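Local structure of DUF2235 domain-containing protein (Pseudomonas aeruginosa, 4O5P) at residues Thr282-Gly287 and Pro345-Arg350; Tyr373-Val378 and Gln404-His409; Gly397-Leu402 and Ser448-Leu453; Glu621-Ile626 and Asp680-Arg685. The protein acts as a phospholipase effector of the type VI secretion system, probably hydrolysing membrane phospholipids through an alpha/beta-hydrolase catalytic domain. All blocks are in the same frame, centred on the assembly; numbering follows the deposited sequence.

Contact 1. Residues Thr282-Gly287 and Pro345-Arg350; sequences TVAAVG and PLDSIR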
# COMPACT_ATOMS: atom_id res chain seq x y z
N THR A 282 2.37 -5.16 -1.69
CA THR A 282 2.97 -4.06 -0.94
C THR A 282 3.38 -2.88 -1.82
O THR A 282 4.13 -3.07 -2.78
CB THR A 282 4.25 -4.51 -0.23
OG1 THR A 282 3.95 -5.63 0.61
CG2 THR A 282 4.84 -3.38 0.60
N VAL A 283 2.91 -1.68 -1.47
CA VAL A 283 3.34 -0.45 -2.16
C VAL A 283 3.77 0.56 -1.12
O VAL A 283 2.98 0.93 -0.27
CB VAL A 283 2.22 0.16 -3.01
CG1 VAL A 283 2.65 1.54 -3.54
CG2 VAL A 283 1.84 -0.79 -4.15
N ALA A 284 5.02 1.01 -1.17
CA ALA A 284 5.58 1.81 -0.08
C ALA A 284 5.86 3.23 -0.53
O ALA A 284 6.51 4.01 0.18
CB ALA A 284 6.87 1.17 0.44
N ALA A 285 5.32 3.56 -1.70
CA ALA A 285 5.69 4.79 -2.40
C ALA A 285 5.01 6.00 -1.82
O ALA A 285 3.86 5.92 -1.39
CB ALA A 285 5.32 4.69 -3.90
N VAL A 286 5.73 7.11 -1.81
CA VAL A 286 5.12 8.41 -1.57
C VAL A 286 4.00 8.63 -2.59
O VAL A 286 4.10 8.19 -3.74
CB VAL A 286 6.18 9.54 -1.65
CG1 VAL A 286 6.65 9.76 -3.09
CG2 VAL A 286 5.64 10.81 -1.04
N GLY A 287 2.91 9.26 -2.14
CA GLY A 287 1.73 9.47 -2.95
C GLY A 287 1.94 10.67 -3.85
O GLY A 287 1.91 11.82 -3.39
N PRO A 345 4.67 1.19 -7.32
CA PRO A 345 5.73 0.18 -7.38
C PRO A 345 5.56 -0.89 -6.30
O PRO A 345 5.04 -0.62 -5.20
CB PRO A 345 7.01 0.99 -7.15
CG PRO A 345 6.57 2.22 -6.39
CD PRO A 345 5.19 2.51 -6.91
N LEU A 346 6.00 -2.10 -6.62
CA LEU A 346 5.87 -3.21 -5.71
C LEU A 346 7.10 -3.30 -4.81
O LEU A 346 8.23 -3.03 -5.23
CB LEU A 346 5.70 -4.50 -6.52
CG LEU A 346 5.56 -5.81 -5.73
CD1 LEU A 346 4.29 -5.80 -4.86
CD2 LEU A 346 5.54 -6.99 -6.69
N ASP A 347 6.88 -3.63 -3.55
CA ASP A 347 7.97 -4.13 -2.74
C ASP A 347 7.81 -5.63 -2.54
O ASP A 347 6.94 -6.08 -1.79
CB ASP A 347 8.06 -3.42 -1.38
CG ASP A 347 9.13 -2.35 -1.35
OD1 ASP A 347 8.82 -1.20 -1.75
OD2 ASP A 347 10.28 -2.63 -0.93
N SER A 348 8.66 -6.39 -3.21
CA SER A 348 8.72 -7.83 -2.96
C SER A 348 9.24 -8.10 -1.54
O SER A 348 9.88 -7.24 -0.94
CB SER A 348 9.65 -8.48 -3.99
OG SER A 348 9.82 -9.87 -3.75
N ILE A 349 8.97 -9.27 -1.00
CA ILE A 349 9.54 -9.64 0.29
C ILE A 349 10.84 -10.43 0.11
O ILE A 349 11.39 -10.96 1.08
CB ILE A 349 8.59 -10.47 1.14
CG1 ILE A 349 8.15 -11.73 0.38
CG2 ILE A 349 7.38 -9.65 1.58
CD1 ILE A 349 7.55 -12.78 1.27
N ARG A 350 11.31 -10.50 -1.14
CA ARG A 350 12.63 -11.06 -1.46
C ARG A 350 13.75 -10.11 -1.01
O ARG A 350 13.61 -8.88 -1.07
CB ARG A 350 12.79 -11.32 -2.98
CG ARG A 350 13.77 -12.47 -3.35
CD ARG A 350 13.81 -12.73 -4.85
NE ARG A 350 14.52 -11.67 -5.59
CZ ARG A 350 14.34 -11.43 -6.88
NH1 ARG A 350 13.44 -12.13 -7.56
NH2 ARG A 350 15.01 -10.46 -7.48
O HOH W 1 6.79 -0.13 -3.02
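Asp347 and Thr282 meet through both backbone and side chain where a loop leaving strand 270-280 passes the start of strand 346-353. The amide of Asp347 donates to Thr282 O over 2.9 Å, nearly straight at the hydrogen (166°), and the same oxygen also takes a CA-H...O contact from Leu346.

The Asp347 side chain shows how one residue can serve packing and polarity in turn. Its CB rests 3.8 Å from Thr282 CG2, a methyl brought across by its place anti to the backbone N. One carboxylate oxygen, OD1, lies 3.8 Å from Ala284 CB and accepts from a bridging water at 2.6 Å. That water accepts in turn from Ala284 N at 2.8 Å and donates to Pro345 O, so a single molecule ties three polar atoms of the two segments where they do not bond directly.

Beyond the water the contact is mainly packing. Val283 CG2 lies against the carbonyl oxygen of Pro345, 3.4 Å from it, and the apolar part is Ala285 CB against CG and CD of the Pro345 ring.

In this alpha/beta-hydrolase domain the loop 282-287 follows Asp281, which with Ser237 and His379 fits the geometry of a catalytic triad. Helix 238-254, which follows the probable nucleophile elbow, packs on Thr282 and Ala284, while strand 294-299 touches Ala284 and Asp347, and strand 687-689 continues the sheet beside strand 346-353.

Contact 2. Residues Tyr373-Val378 and Gln404-His409; sequences YAYPGV and QIALQH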
# COMPACT_ATOMS: atom_id res chain seq x y z
N TYR A 373 3.32 -15.21 -3.70
CA TYR A 373 2.55 -15.80 -4.79
C TYR A 373 2.18 -14.76 -5.83
O TYR A 373 1.70 -13.67 -5.49
CB TYR A 373 1.27 -16.44 -4.25
CG TYR A 373 1.48 -17.74 -3.53
CD1 TYR A 373 1.74 -18.92 -4.23
CD2 TYR A 373 1.41 -17.80 -2.14
CE1 TYR A 373 1.92 -20.13 -3.55
CE2 TYR A 373 1.58 -18.99 -1.47
CZ TYR A 373 1.85 -20.14 -2.17
OH TYR A 373 2.02 -21.32 -1.49
N ALA A 374 2.39 -15.11 -7.10
CA ALA A 374 2.00 -14.24 -8.22
C ALA A 374 0.53 -14.46 -8.56
O ALA A 374 0.10 -15.61 -8.74
CB ALA A 374 2.86 -14.51 -9.43
N TYR A 375 -0.23 -13.36 -8.66
CA TYR A 375 -1.68 -13.36 -8.93
C TYR A 375 -2.04 -12.46 -10.13
O TYR A 375 -1.37 -11.46 -10.40
CB TYR A 375 -2.47 -12.87 -7.69
CG TYR A 375 -2.92 -13.99 -6.78
CD1 TYR A 375 -2.02 -14.62 -5.92
CD2 TYR A 375 -4.23 -14.45 -6.79
CE1 TYR A 375 -2.43 -15.67 -5.08
CE2 TYR A 375 -4.64 -15.50 -5.98
CZ TYR A 375 -3.73 -16.10 -5.13
OH TYR A 375 -4.15 -17.13 -4.32
N PRO A 376 -3.11 -12.81 -10.86
CA PRO A 376 -3.53 -12.03 -12.03
C PRO A 376 -4.30 -10.80 -11.60
O PRO A 376 -4.83 -10.79 -10.48
CB PRO A 376 -4.47 -13.00 -12.76
CG PRO A 376 -5.10 -13.76 -11.65
CD PRO A 376 -3.99 -13.97 -10.64
N GLY A 377 -4.35 -9.79 -12.47
CA GLY A 377 -5.07 -8.56 -12.18
C GLY A 377 -4.18 -7.42 -11.77
O GLY A 377 -2.96 -7.57 -11.63
N VAL A 378 -4.77 -6.25 -11.60
CA VAL A 378 -4.00 -5.09 -11.19
C VAL A 378 -4.13 -4.96 -9.67
O VAL A 378 -4.56 -5.91 -9.02
CB VAL A 378 -4.44 -3.84 -11.93
CG1 VAL A 378 -4.20 -4.07 -13.45
CG2 VAL A 378 -5.89 -3.54 -11.67
N GLN A 404 -11.63 -12.02 -4.94
CA GLN A 404 -12.17 -13.04 -4.05
C GLN A 404 -11.29 -14.28 -3.95
O GLN A 404 -11.40 -15.03 -2.98
CB GLN A 404 -13.60 -13.42 -4.44
CG GLN A 404 -14.61 -12.26 -4.32
CD GLN A 404 -14.90 -11.87 -2.87
OE1 GLN A 404 -14.53 -10.78 -2.41
NE2 GLN A 404 -15.59 -12.76 -2.16
N ILE A 405 -10.41 -14.51 -4.93
CA ILE A 405 -9.58 -15.72 -4.88
C ILE A 405 -8.46 -15.51 -3.87
O ILE A 405 -8.31 -16.26 -2.88
CB ILE A 405 -8.99 -16.11 -6.27
CG1 ILE A 405 -10.09 -16.20 -7.33
CG2 ILE A 405 -8.22 -17.42 -6.20
CD1 ILE A 405 -11.13 -17.28 -7.04
N ALA A 406 -7.67 -14.46 -4.11
CA ALA A 406 -6.63 -14.06 -3.16
C ALA A 406 -7.19 -13.99 -1.74
O ALA A 406 -6.55 -14.45 -0.79
CB ALA A 406 -6.02 -12.74 -3.56
N LEU A 407 -8.40 -13.45 -1.59
CA LEU A 407 -9.03 -13.34 -0.27
C LEU A 407 -9.14 -14.72 0.38
O LEU A 407 -8.65 -14.94 1.51
CB LEU A 407 -10.42 -12.71 -0.38
CG LEU A 407 -11.36 -12.84 0.81
CD1 LEU A 407 -10.84 -12.02 1.99
CD2 LEU A 407 -12.73 -12.38 0.43
N GLN A 408 -9.72 -15.66 -0.35
CA GLN A 408 -9.87 -16.99 0.22
C GLN A 408 -8.50 -17.58 0.52
O GLN A 408 -8.28 -18.20 1.58
CB GLN A 408 -10.69 -17.89 -0.71
CG GLN A 408 -12.19 -17.61 -0.66
CD GLN A 408 -13.04 -18.80 -1.13
OE1 GLN A 408 -12.52 -19.87 -1.44
NE2 GLN A 408 -14.36 -18.60 -1.17
N HIS A 409 -7.55 -17.31 -0.37
CA HIS A 409 -6.25 -17.91 -0.20
C HIS A 409 -5.68 -17.39 1.11
O HIS A 409 -5.18 -18.17 1.94
CB HIS A 409 -5.34 -17.59 -1.40
CG HIS A 409 -3.96 -18.16 -1.30
ND1 HIS A 409 -3.01 -17.96 -2.28
CD2 HIS A 409 -3.37 -18.92 -0.35
CE1 HIS A 409 -1.88 -18.56 -1.92
NE2 HIS A 409 -2.08 -19.15 -0.75
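Tyr375 and His409 join the end of strand 370-375 to helix 403-416, whose short segments run almost antiparallel, at 158°, with axes 10.8 Å apart. Tyr375 and Ala406 have the nearest CA atoms, 7.6 Å from each other, so side chains must bridge the gap. Strand residues Tyr373 and Tyr375, two apart, both point their CB toward the helix, as alternation along a strand requires.

The hydroxyl of Tyr375 ends 2.5 Å from His409 ND1, a very short hydrogen bond in which either group could be the donor. His409 reaches it with CG anti to its backbone N (chi1 179°), and the two rings meet rim to rim with planes 36° apart. NE2 of the same imidazole bonds to Glu413 one turn further along the helix, and two polar partners thus fix the rotation of the ring.

Between those two nitrogens, CE1 turns an edge of the imidazole to the face of Tyr373, standing toward the rim, 3.4 Å from CD2 of that tyrosine. Ala406 CB lies over a face of Tyr375, 4.3 Å from the ring centroid, a CH-pi contact, and Ile405 CG2 approaches the edge of that ring at CE2.

This aromatic cluster seats a helix on one side of the mixed central sheet of the hydrolase domain. Leu334 of the adjoining strand 331-336 touches Tyr373, Tyr375, Ala406 and His409, and helix 451-463 covers Ile405 through Leu453 and Phe457.

Contact 3. Residues Gly397-Leu402 and Ser448-Leu453; sequences GSEFLL and SVSEEL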
# COMPACT_ATOMS: atom_id res chain seq x y z
N GLY A 397 -22.42 -9.15 -9.09
CA GLY A 397 -21.98 -10.11 -8.10
C GLY A 397 -20.56 -10.00 -7.57
O GLY A 397 -19.59 -10.16 -8.32
N SER A 398 -20.44 -9.79 -6.27
CA SER A 398 -19.12 -9.76 -5.66
C SER A 398 -18.49 -11.15 -5.74
O SER A 398 -17.27 -11.28 -5.62
CB SER A 398 -19.17 -9.22 -4.23
OG SER A 398 -20.41 -9.50 -3.61
N GLU A 399 -19.30 -12.19 -5.97
CA GLU A 399 -18.75 -13.54 -6.18
C GLU A 399 -18.07 -13.72 -7.54
O GLU A 399 -17.52 -14.79 -7.84
CB GLU A 399 -19.83 -14.63 -5.96
CG GLU A 399 -20.86 -14.76 -7.09
CD GLU A 399 -22.08 -13.88 -6.89
OE1 GLU A 399 -21.96 -12.78 -6.28
OE2 GLU A 399 -23.17 -14.29 -7.35
N PHE A 400 -18.08 -12.67 -8.37
CA PHE A 400 -17.39 -12.71 -9.66
C PHE A 400 -16.15 -11.82 -9.66
O PHE A 400 -15.44 -11.72 -10.67
CB PHE A 400 -18.33 -12.29 -10.80
CG PHE A 400 -19.51 -13.20 -10.97
CD1 PHE A 400 -19.37 -14.41 -11.64
CD2 PHE A 400 -20.75 -12.85 -10.46
CE1 PHE A 400 -20.46 -15.27 -11.80
CE2 PHE A 400 -21.85 -13.69 -10.62
CZ PHE A 400 -21.70 -14.90 -11.29
N LEU A 401 -15.90 -11.20 -8.52
CA LEU A 401 -14.81 -10.24 -8.36
C LEU A 401 -13.50 -11.01 -8.21
O LEU A 401 -13.38 -11.87 -7.32
CB LEU A 401 -15.09 -9.40 -7.10
CG LEU A 401 -14.88 -7.89 -6.96
CD1 LEU A 401 -15.22 -7.10 -8.21
CD2 LEU A 401 -15.70 -7.37 -5.77
N LEU A 402 -12.51 -10.70 -9.05
CA LEU A 402 -11.27 -11.47 -9.09
C LEU A 402 -10.60 -11.56 -7.70
O LEU A 402 -10.10 -12.63 -7.28
CB LEU A 402 -10.34 -10.87 -10.15
CG LEU A 402 -8.98 -11.53 -10.40
CD1 LEU A 402 -9.11 -13.02 -10.63
CD2 LEU A 402 -8.30 -10.86 -11.60
N SER A 448 -17.71 -15.08 -0.90
CA SER A 448 -18.23 -15.91 -1.99
C SER A 448 -17.34 -15.95 -3.24
O SER A 448 -16.84 -14.91 -3.69
CB SER A 448 -19.62 -15.43 -2.43
OG SER A 448 -20.61 -15.76 -1.49
N VAL A 449 -17.14 -17.14 -3.79
CA VAL A 449 -16.49 -17.30 -5.09
C VAL A 449 -17.39 -18.15 -5.99
O VAL A 449 -17.81 -19.23 -5.59
CB VAL A 449 -15.14 -18.02 -4.97
CG1 VAL A 449 -14.60 -18.41 -6.35
CG2 VAL A 449 -14.16 -17.16 -4.24
N SER A 450 -17.67 -17.68 -7.20
CA SER A 450 -18.54 -18.42 -8.10
C SER A 450 -17.69 -19.40 -8.91
O SER A 450 -16.47 -19.22 -9.02
CB SER A 450 -19.30 -17.48 -9.02
OG SER A 450 -18.46 -16.97 -10.04
N GLU A 451 -18.31 -20.43 -9.47
CA GLU A 451 -17.51 -21.39 -10.20
C GLU A 451 -16.99 -20.79 -11.51
O GLU A 451 -15.94 -21.20 -11.99
CB GLU A 451 -18.23 -22.73 -10.40
CG GLU A 451 -19.21 -22.80 -11.55
CD GLU A 451 -19.71 -24.22 -11.80
OE1 GLU A 451 -19.70 -25.04 -10.85
OE2 GLU A 451 -20.11 -24.52 -12.95
N GLU A 452 -17.70 -19.81 -12.07
CA GLU A 452 -17.23 -19.17 -13.30
C GLU A 452 -15.91 -18.45 -13.01
O GLU A 452 -14.91 -18.59 -13.74
CB GLU A 452 -18.28 -18.19 -13.82
CG GLU A 452 -17.93 -17.45 -15.11
CD GLU A 452 -19.09 -16.56 -15.60
OE1 GLU A 452 -19.99 -17.10 -16.29
OE2 GLU A 452 -19.11 -15.33 -15.31
N LEU A 453 -15.90 -17.70 -11.91
CA LEU A 453 -14.69 -17.05 -11.43
C LEU A 453 -13.59 -18.08 -11.20
O LEU A 453 -12.48 -17.92 -11.72
CB LEU A 453 -14.98 -16.24 -10.15
CG LEU A 453 -13.75 -15.64 -9.46
CD1 LEU A 453 -13.01 -14.70 -10.41
CD2 LEU A 453 -14.08 -14.95 -8.13
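Glu399 O is gripped by Ser450, whose backbone N donates to it over 3.0 Å, while the hydroxyl OG adds a weak bond to the same oxygen. Ser450 is also the N-cap of helix 451-463: its OG accepts from Leu453 N at 3.3 Å, and that bond is close to straight at 168°. With chi1 at 75°, OG sits between the backbone N and the carbonyl carbon, a place from which it can face the first turn of the helix and the carbonyl across the contact. One serine thus caps a helix and ties it to the short 3-10 turn 398-400, itself closed by backbone bonds from Phe400 to Gly397 and from Leu401 to Ser398.

Packing spreads outward from this polar centre. The Phe400 ring lies beside the cap, with CD1 and CE1 both 3.2 Å from Ser450 OG, and Ser450 CB makes an off-centre CH-pi contact with it. Glu452, extended beyond CG, runs obliquely past the same ring, its carboxylate plane turned 46° from that of the ring. On the side of Ser448, CB of that serine and CB of Glu399 touch, and Ser448 O receives a CA-H...O contact from Glu399.

Outside the two segments, Gln658 donates to Phe400 O, and Ile405 of helix 403-416 touches Leu453. That leucine brings the buried side of the contact together: its CD1 packs on Leu402, while its CD2 methyl lies 3.5 Å from Glu399 O and 3.3 Å from Leu401 O.

Contact 4. Residues Glu621-Ile626 and Asp680-Arg685; sequences EEYSQI and DYFRYR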
# COMPACT_ATOMS: atom_id res chain seq x y z
N GLU A 621 14.32 -0.07 -24.26
CA GLU A 621 14.34 -1.52 -24.41
C GLU A 621 13.10 -2.17 -23.79
O GLU A 621 12.59 -3.15 -24.34
CB GLU A 621 15.65 -2.13 -23.90
CG GLU A 621 15.53 -3.54 -23.30
CD GLU A 621 15.11 -4.64 -24.28
OE1 GLU A 621 14.87 -4.37 -25.48
OE2 GLU A 621 15.01 -5.81 -23.83
N GLU A 622 12.59 -1.61 -22.69
CA GLU A 622 11.39 -2.15 -22.09
C GLU A 622 10.24 -2.03 -23.08
O GLU A 622 9.48 -2.98 -23.27
CB GLU A 622 11.04 -1.44 -20.75
CG GLU A 622 11.96 -1.82 -19.57
CD GLU A 622 11.45 -1.32 -18.21
OE1 GLU A 622 10.35 -0.73 -18.12
OE2 GLU A 622 12.16 -1.52 -17.20
N TYR A 623 10.11 -0.84 -23.67
CA TYR A 623 9.06 -0.62 -24.66
C TYR A 623 9.15 -1.68 -25.73
O TYR A 623 8.15 -2.30 -26.10
CB TYR A 623 9.17 0.77 -25.31
CG TYR A 623 8.22 0.97 -26.48
CD1 TYR A 623 8.52 0.47 -27.75
CD2 TYR A 623 7.02 1.66 -26.32
CE1 TYR A 623 7.66 0.62 -28.81
CE2 TYR A 623 6.15 1.83 -27.40
CZ TYR A 623 6.48 1.31 -28.64
OH TYR A 623 5.63 1.46 -29.73
N SER A 624 10.36 -1.89 -26.26
CA SER A 624 10.51 -2.84 -27.35
C SER A 624 10.24 -4.30 -26.96
O SER A 624 9.61 -5.03 -27.72
CB SER A 624 11.88 -2.68 -28.02
OG SER A 624 11.97 -1.41 -28.66
N GLN A 625 10.72 -4.72 -25.81
CA GLN A 625 10.45 -6.09 -25.37
C GLN A 625 8.94 -6.30 -25.16
O GLN A 625 8.39 -7.33 -25.56
CB GLN A 625 11.23 -6.40 -24.09
CG GLN A 625 11.25 -7.88 -23.69
CD GLN A 625 12.23 -8.14 -22.57
OE1 GLN A 625 13.43 -8.32 -22.80
NE2 GLN A 625 11.74 -8.11 -21.34
N ILE A 626 8.27 -5.32 -24.56
CA ILE A 626 6.84 -5.44 -24.33
C ILE A 626 6.09 -5.49 -25.67
O ILE A 626 5.20 -6.31 -25.85
CB ILE A 626 6.32 -4.29 -23.45
CG1 ILE A 626 6.81 -4.48 -22.00
CG2 ILE A 626 4.78 -4.25 -23.43
CD1 ILE A 626 6.60 -3.25 -21.11
N ASP A 680 2.46 4.16 -19.10
CA ASP A 680 2.94 3.04 -18.28
C ASP A 680 2.59 1.66 -18.87
O ASP A 680 3.13 0.65 -18.43
CB ASP A 680 2.42 3.17 -16.84
CG ASP A 680 3.01 4.37 -16.12
OD1 ASP A 680 4.13 4.79 -16.51
OD2 ASP A 680 2.37 4.89 -15.17
N TYR A 681 1.70 1.62 -19.86
CA TYR A 681 1.39 0.37 -20.54
C TYR A 681 2.64 -0.24 -21.14
O TYR A 681 2.74 -1.46 -21.33
CB TYR A 681 0.37 0.60 -21.66
CG TYR A 681 -1.08 0.78 -21.21
CD1 TYR A 681 -1.64 -0.04 -20.26
CD2 TYR A 681 -1.87 1.77 -21.78
CE1 TYR A 681 -2.97 0.12 -19.87
CE2 TYR A 681 -3.19 1.94 -21.40
CZ TYR A 681 -3.74 1.11 -20.45
OH TYR A 681 -5.06 1.28 -20.08
N PHE A 682 3.60 0.61 -21.49
CA PHE A 682 4.78 0.12 -22.16
C PHE A 682 6.04 0.26 -21.33
O PHE A 682 7.14 0.37 -21.87
CB PHE A 682 4.91 0.75 -23.55
CG PHE A 682 3.97 0.13 -24.54
CD1 PHE A 682 2.69 0.62 -24.70
CD2 PHE A 682 4.37 -1.00 -25.27
CE1 PHE A 682 1.81 0.02 -25.60
CE2 PHE A 682 3.51 -1.61 -26.17
CZ PHE A 682 2.22 -1.09 -26.35
N ARG A 683 5.87 0.21 -20.01
CA ARG A 683 6.98 0.07 -19.07
C ARG A 683 6.69 -1.10 -18.13
O ARG A 683 5.52 -1.38 -17.80
CB ARG A 683 7.15 1.33 -18.23
CG ARG A 683 7.67 2.53 -19.00
CD ARG A 683 7.62 3.78 -18.13
NE ARG A 683 7.66 4.95 -18.99
CZ ARG A 683 6.60 5.68 -19.31
NH1 ARG A 683 5.41 5.40 -18.80
NH2 ARG A 683 6.75 6.72 -20.12
N TYR A 684 7.74 -1.78 -17.68
CA TYR A 684 7.53 -2.77 -16.64
C TYR A 684 7.33 -2.06 -15.31
O TYR A 684 7.84 -0.94 -15.11
CB TYR A 684 8.68 -3.77 -16.56
CG TYR A 684 8.80 -4.62 -17.80
CD1 TYR A 684 7.76 -5.44 -18.21
CD2 TYR A 684 9.95 -4.60 -18.56
CE1 TYR A 684 7.88 -6.21 -19.35
CE2 TYR A 684 10.07 -5.34 -19.69
CZ TYR A 684 9.04 -6.15 -20.08
OH TYR A 684 9.22 -6.89 -21.21
N ARG A 685 6.56 -2.68 -14.43
CA ARG A 685 6.30 -2.12 -13.11
C ARG A 685 7.61 -2.09 -12.33
O ARG A 685 8.43 -3.01 -12.45
CB ARG A 685 5.27 -2.98 -12.39
CG ARG A 685 4.95 -2.55 -10.97
CD ARG A 685 4.02 -3.54 -10.29
NE ARG A 685 3.42 -2.96 -9.10
CZ ARG A 685 2.71 -3.62 -8.20
NH1 ARG A 685 2.48 -4.93 -8.35
NH2 ARG A 685 2.23 -2.97 -7.15
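Tyr684 lays its ring against one side of helix 616-637 and is met by Glu622 and Ile626, one helical turn apart. Ile626 CD1 stands over a face of the ring, toward its rim and 3.8 Å from the centroid, a CH-pi contact; CG1 presses closer, 3.3 Å from Tyr684 CE1. Glu622 supplies the polar part: the amide of Tyr684 donates to its OE1 over 2.8 Å, arriving from above the carboxylate plane, 50° out of it, while CG of the glutamate packs on Tyr684 CD2.

Phe682 lies against the same helix, at Tyr623 and Ile626. Its ring meets Tyr623 obliquely, the planes 33° apart, with CB of Phe682 3.6 Å from Tyr623 CD2; Ile626 CG2 touches CD2 of the same phenylalanine. Ile626, with CG2 anti to its backbone N and CG1 beside that N, thus divides its branches between two aromatic rings.

A 3-10 turn and the loop after it are here fitted to a helix within the C-terminal domain of the Tle1 family by aromatic side chains and one backbone-to-carboxylate bond. Second-shell groups position both sides. Lys695 forms a salt bridge with Glu622 OE1 and also donates to Tyr684 O, which joins the carboxylate to the backbone it binds. Arg683 pairs with Asp680 OD1 within the segment and with Glu619 one turn before Tyr623 on the helix. The hydroxyl of Tyr623 bonds to Asp585 O on helix 571-587, whose Tyr586 touches Phe682.

In the fold
The four contacts differ in depth and in chemistry. Contact 1, about 7 Å from the chain centre, and contact 2 are buried, the first joined through backbone and a bridging water, the second through aromatic rings and one short bond. Contacts 3 and 4, about 24 and 23 Å out, are partly buried; one is centred on a capping serine that also bonds to a carbonyl across the contact, the other on aromatic packing with ionic support. Contacts 2 and 3 both involve the region of helix 403-416, touching where Gln404 NE2 probably bonds to Ser448 O, and their segments alternate along the chain. Contact 4 reaches contact 1 through Arg685, which packs on Leu346 and Val283 and so brings the C-terminal family region against the catalytic one.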